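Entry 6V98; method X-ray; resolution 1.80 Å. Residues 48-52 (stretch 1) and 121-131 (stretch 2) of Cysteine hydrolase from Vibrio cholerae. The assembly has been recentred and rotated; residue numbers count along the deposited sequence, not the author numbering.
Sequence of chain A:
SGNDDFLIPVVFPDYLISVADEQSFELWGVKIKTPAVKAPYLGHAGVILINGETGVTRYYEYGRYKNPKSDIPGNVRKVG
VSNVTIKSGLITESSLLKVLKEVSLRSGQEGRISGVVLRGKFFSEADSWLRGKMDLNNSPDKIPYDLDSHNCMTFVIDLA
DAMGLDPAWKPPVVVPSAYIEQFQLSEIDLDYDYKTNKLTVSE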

# COMPACT_ATOMS: atom_id res chain seq x y z
N ILE A 48 -2.85 -1.47 -1.75
CA ILE A 48 -4.11 -1.78 -2.41
C ILE A 48 -4.69 -3.03 -1.78
O ILE A 48 -3.97 -4.02 -1.59
CB ILE A 48 -3.91 -1.98 -3.92
CG1 ILE A 48 -3.33 -0.71 -4.54
CG2 ILE A 48 -5.24 -2.36 -4.56
CD1 ILE A 48 -2.94 -0.87 -6.03
N LEU A 49 -5.99 -3.01 -1.50
CA LEU A 49 -6.69 -4.15 -0.92
C LEU A 49 -7.84 -4.54 -1.84
O LEU A 49 -8.67 -3.70 -2.17
CB LEU A 49 -7.22 -3.81 0.48
CG LEU A 49 -8.19 -4.83 1.07
CD1 LEU A 49 -7.44 -6.08 1.47
CD2 LEU A 49 -8.91 -4.24 2.27
N ILE A 50 -7.89 -5.80 -2.25
CA ILE A 50 -8.90 -6.26 -3.20
C ILE A 50 -9.65 -7.47 -2.65
O ILE A 50 -9.02 -8.44 -2.22
CB ILE A 50 -8.29 -6.61 -4.57
CG1 ILE A 50 -7.59 -5.38 -5.15
CG2 ILE A 50 -9.40 -7.10 -5.51
CD1 ILE A 50 -6.68 -5.71 -6.31
N ASN A 51 -10.98 -7.40 -2.69
CA ASN A 51 -11.84 -8.55 -2.42
C ASN A 51 -11.74 -9.55 -3.56
O ASN A 51 -12.10 -9.23 -4.70
CB ASN A 51 -13.29 -8.10 -2.25
CG ASN A 51 -14.19 -9.21 -1.74
OD1 ASN A 51 -14.29 -10.27 -2.35
ND2 ASN A 51 -14.82 -8.99 -0.59
N GLY A 52 -11.26 -10.76 -3.26
CA GLY A 52 -11.06 -11.76 -4.30
C GLY A 52 -12.33 -12.32 -4.90
O GLY A 52 -12.28 -12.91 -5.99
N LYS A 121 -7.09 -15.09 2.81
CA LYS A 121 -8.47 -14.76 3.17
C LYS A 121 -8.40 -13.72 4.28
O LYS A 121 -8.18 -14.06 5.45
CB LYS A 121 -9.24 -16.00 3.61
CG LYS A 121 -9.39 -17.05 2.52
CD LYS A 121 -10.27 -16.54 1.39
CE LYS A 121 -10.42 -17.56 0.27
NZ LYS A 121 -9.81 -18.88 0.57
N PHE A 122 -8.57 -12.44 3.93
CA PHE A 122 -8.38 -11.41 4.94
C PHE A 122 -9.08 -10.09 4.64
O PHE A 122 -8.82 -9.10 5.33
CB PHE A 122 -6.89 -11.14 5.15
CG PHE A 122 -6.13 -10.94 3.87
CD1 PHE A 122 -6.43 -9.88 3.03
CD2 PHE A 122 -5.11 -11.80 3.52
CE1 PHE A 122 -5.74 -9.70 1.84
CE2 PHE A 122 -4.42 -11.62 2.33
CZ PHE A 122 -4.73 -10.56 1.50
N PHE A 123 -9.95 -10.03 3.62
CA PHE A 123 -10.46 -8.73 3.20
C PHE A 123 -11.14 -7.99 4.34
O PHE A 123 -10.84 -6.81 4.59
CB PHE A 123 -11.43 -8.87 2.02
CG PHE A 123 -12.00 -7.55 1.57
CD1 PHE A 123 -11.33 -6.77 0.63
CD2 PHE A 123 -13.17 -7.06 2.12
CE1 PHE A 123 -11.83 -5.55 0.23
CE2 PHE A 123 -13.67 -5.83 1.73
CZ PHE A 123 -13.00 -5.08 0.78
N SER A 124 -12.09 -8.63 5.03
CA SER A 124 -12.82 -7.89 6.06
C SER A 124 -11.91 -7.52 7.23
O SER A 124 -12.04 -6.43 7.80
CB SER A 124 -14.03 -8.70 6.56
OG SER A 124 -13.63 -9.82 7.31
N GLU A 125 -10.96 -8.39 7.57
CA GLU A 125 -10.03 -8.08 8.65
C GLU A 125 -9.11 -6.93 8.27
O GLU A 125 -8.80 -6.07 9.10
CB GLU A 125 -9.22 -9.31 9.01
CG GLU A 125 -10.03 -10.43 9.66
CD GLU A 125 -10.67 -11.37 8.66
OE1 GLU A 125 -11.30 -12.35 9.11
OE2 GLU A 125 -10.54 -11.14 7.43
N ALA A 126 -8.62 -6.92 7.02
CA ALA A 126 -7.75 -5.83 6.58
C ALA A 126 -8.51 -4.51 6.53
O ALA A 126 -8.00 -3.47 6.96
CB ALA A 126 -7.16 -6.15 5.21
N ASP A 127 -9.73 -4.55 5.98
CA ASP A 127 -10.55 -3.34 5.92
C ASP A 127 -10.83 -2.80 7.32
O ASP A 127 -10.73 -1.59 7.57
CB ASP A 127 -11.85 -3.63 5.19
CG ASP A 127 -12.60 -2.38 4.81
OD1 ASP A 127 -12.08 -1.62 3.98
OD2 ASP A 127 -13.71 -2.16 5.36
N SER A 128 -11.15 -3.70 8.25
CA SER A 128 -11.38 -3.28 9.63
C SER A 128 -10.12 -2.70 10.27
O SER A 128 -10.19 -1.70 11.01
CB SER A 128 -11.89 -4.48 10.44
OG SER A 128 -12.13 -4.08 11.79
N TRP A 129 -8.96 -3.30 10.02
CA TRP A 129 -7.71 -2.81 10.60
C TRP A 129 -7.37 -1.42 10.07
O TRP A 129 -7.01 -0.52 10.84
CB TRP A 129 -6.59 -3.81 10.31
CG TRP A 129 -5.25 -3.60 10.99
CD1 TRP A 129 -4.80 -4.25 12.10
CD2 TRP A 129 -4.18 -2.75 10.56
NE1 TRP A 129 -3.52 -3.85 12.40
CE2 TRP A 129 -3.12 -2.92 11.47
CE3 TRP A 129 -4.03 -1.86 9.50
CZ2 TRP A 129 -1.92 -2.23 11.35
CZ3 TRP A 129 -2.83 -1.17 9.37
CH2 TRP A 129 -1.79 -1.36 10.29
N LEU A 130 -7.50 -1.22 8.76
CA LEU A 130 -7.22 0.07 8.15
C LEU A 130 -8.18 1.15 8.63
O LEU A 130 -7.76 2.27 8.96
CB LEU A 130 -7.27 -0.07 6.62
CG LEU A 130 -6.10 -0.92 6.12
CD1 LEU A 130 -6.42 -1.51 4.74
CD2 LEU A 130 -4.81 -0.11 6.09
N ARG A 131 -9.48 0.84 8.69
CA ARG A 131 -10.43 1.81 9.24
C ARG A 131 -10.13 2.09 10.71
O ARG A 131 -10.28 3.23 11.18
CB ARG A 131 -11.86 1.31 9.08
CG ARG A 131 -12.37 1.27 7.64
CD ARG A 131 -13.87 1.00 7.59
NE ARG A 131 -14.22 -0.41 7.78
CZ ARG A 131 -14.57 -0.95 8.95
NH1 ARG A 131 -14.63 -0.21 10.04
NH2 ARG A 131 -14.86 -2.25 9.02

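The most unusual feature of this contact is the way an asparagine lies over an aromatic ring where the strand gives way to loop. The CB of Asn51 sits 3.9 Å from the centroid of the Phe123 ring, only 20° off the ring normal, a CH-pi contact in which weakly polarized hydrogens meet the electron-rich face. The amide of the same side chain also lies over a face of the ring, with Asn51 ND2 3.7 Å from Phe123 CD2. No hydrogen bond or salt bridge joins the two stretches; packing alone accounts for the direct contact between them.

Phe123 is the first residue of the helix. Phe123 CA is 5.8 Å from Asn51 CA, which sets the backbone register of the contact, and the CA-to-CB bond of Phe123 points toward the strand. With chi1 at 179° (t) and chi2 at 88°, the ring lies close to the backbone at Ile50 and Asn51: Phe123 CD1 is 3.4 Å from Asn51 N and 3.8 Å from Ile50 C. A broad ring suits this place because one of its faces receives the Asn51 side chain while its CD1 atom also reaches the backbone and Leu49. Asparagine suits the other side: its CB supplies the aliphatic contact, while its OD1 is hydrogen-bonded to a residue just outside the stretch, so the polar end is not left wholly unpaired by packing against an aromatic surface.

Leu49 supplies the larger share of the strand's buried area. Its CA-to-CB bond points toward the helix, whereas that of its neighbour Ile50 points away, the alternation expected of an extended strand. In the t, p rotamer, the branched end of Leu49 reaches several residues at once. Leu49 CG lies 3.7 Å from Phe123 CD1, and Leu49 CD1 packs 3.8 Å from Ala126 CB and 4.0 Å from Phe122 CE1, the latter at the edge of the ring. The other methyl, Leu49 CD2, lies 3.8 Å from the backbone Asp127 N and 4.4 Å from Leu130 CD1. Phe123, Ala126 and Leu130 recur at spacings of three and four, so their side chains fall along one side of the helix. Alanine's single methyl lets Leu49 come close to the helix backbone, while the longer Leu130 extends the apolar surface.

Phe122 occupies the N-cap position. Its CA-to-CB bond points sideways, yet the ring end comes nearer the strand, while Phe122 O accepts a hydrogen bond from Ala126 N at 2.8 Å, starting the helical pattern. Asp127 contributes little area; its carboxylate is engaged within the helix, where Arg131 NE donates to Asp127 OD2 at 3.0 Å in a salt bridge. Asp127 thus meets Leu49 through its N and CB, while OD2 pairs with Arg131, which does not touch the strand. Altogether 311 Å² is buried between the stretches, most of it on Leu49, Phe123 and Asn51, as strand and helix run at 142° with their axes 9.1 Å apart at closest approach.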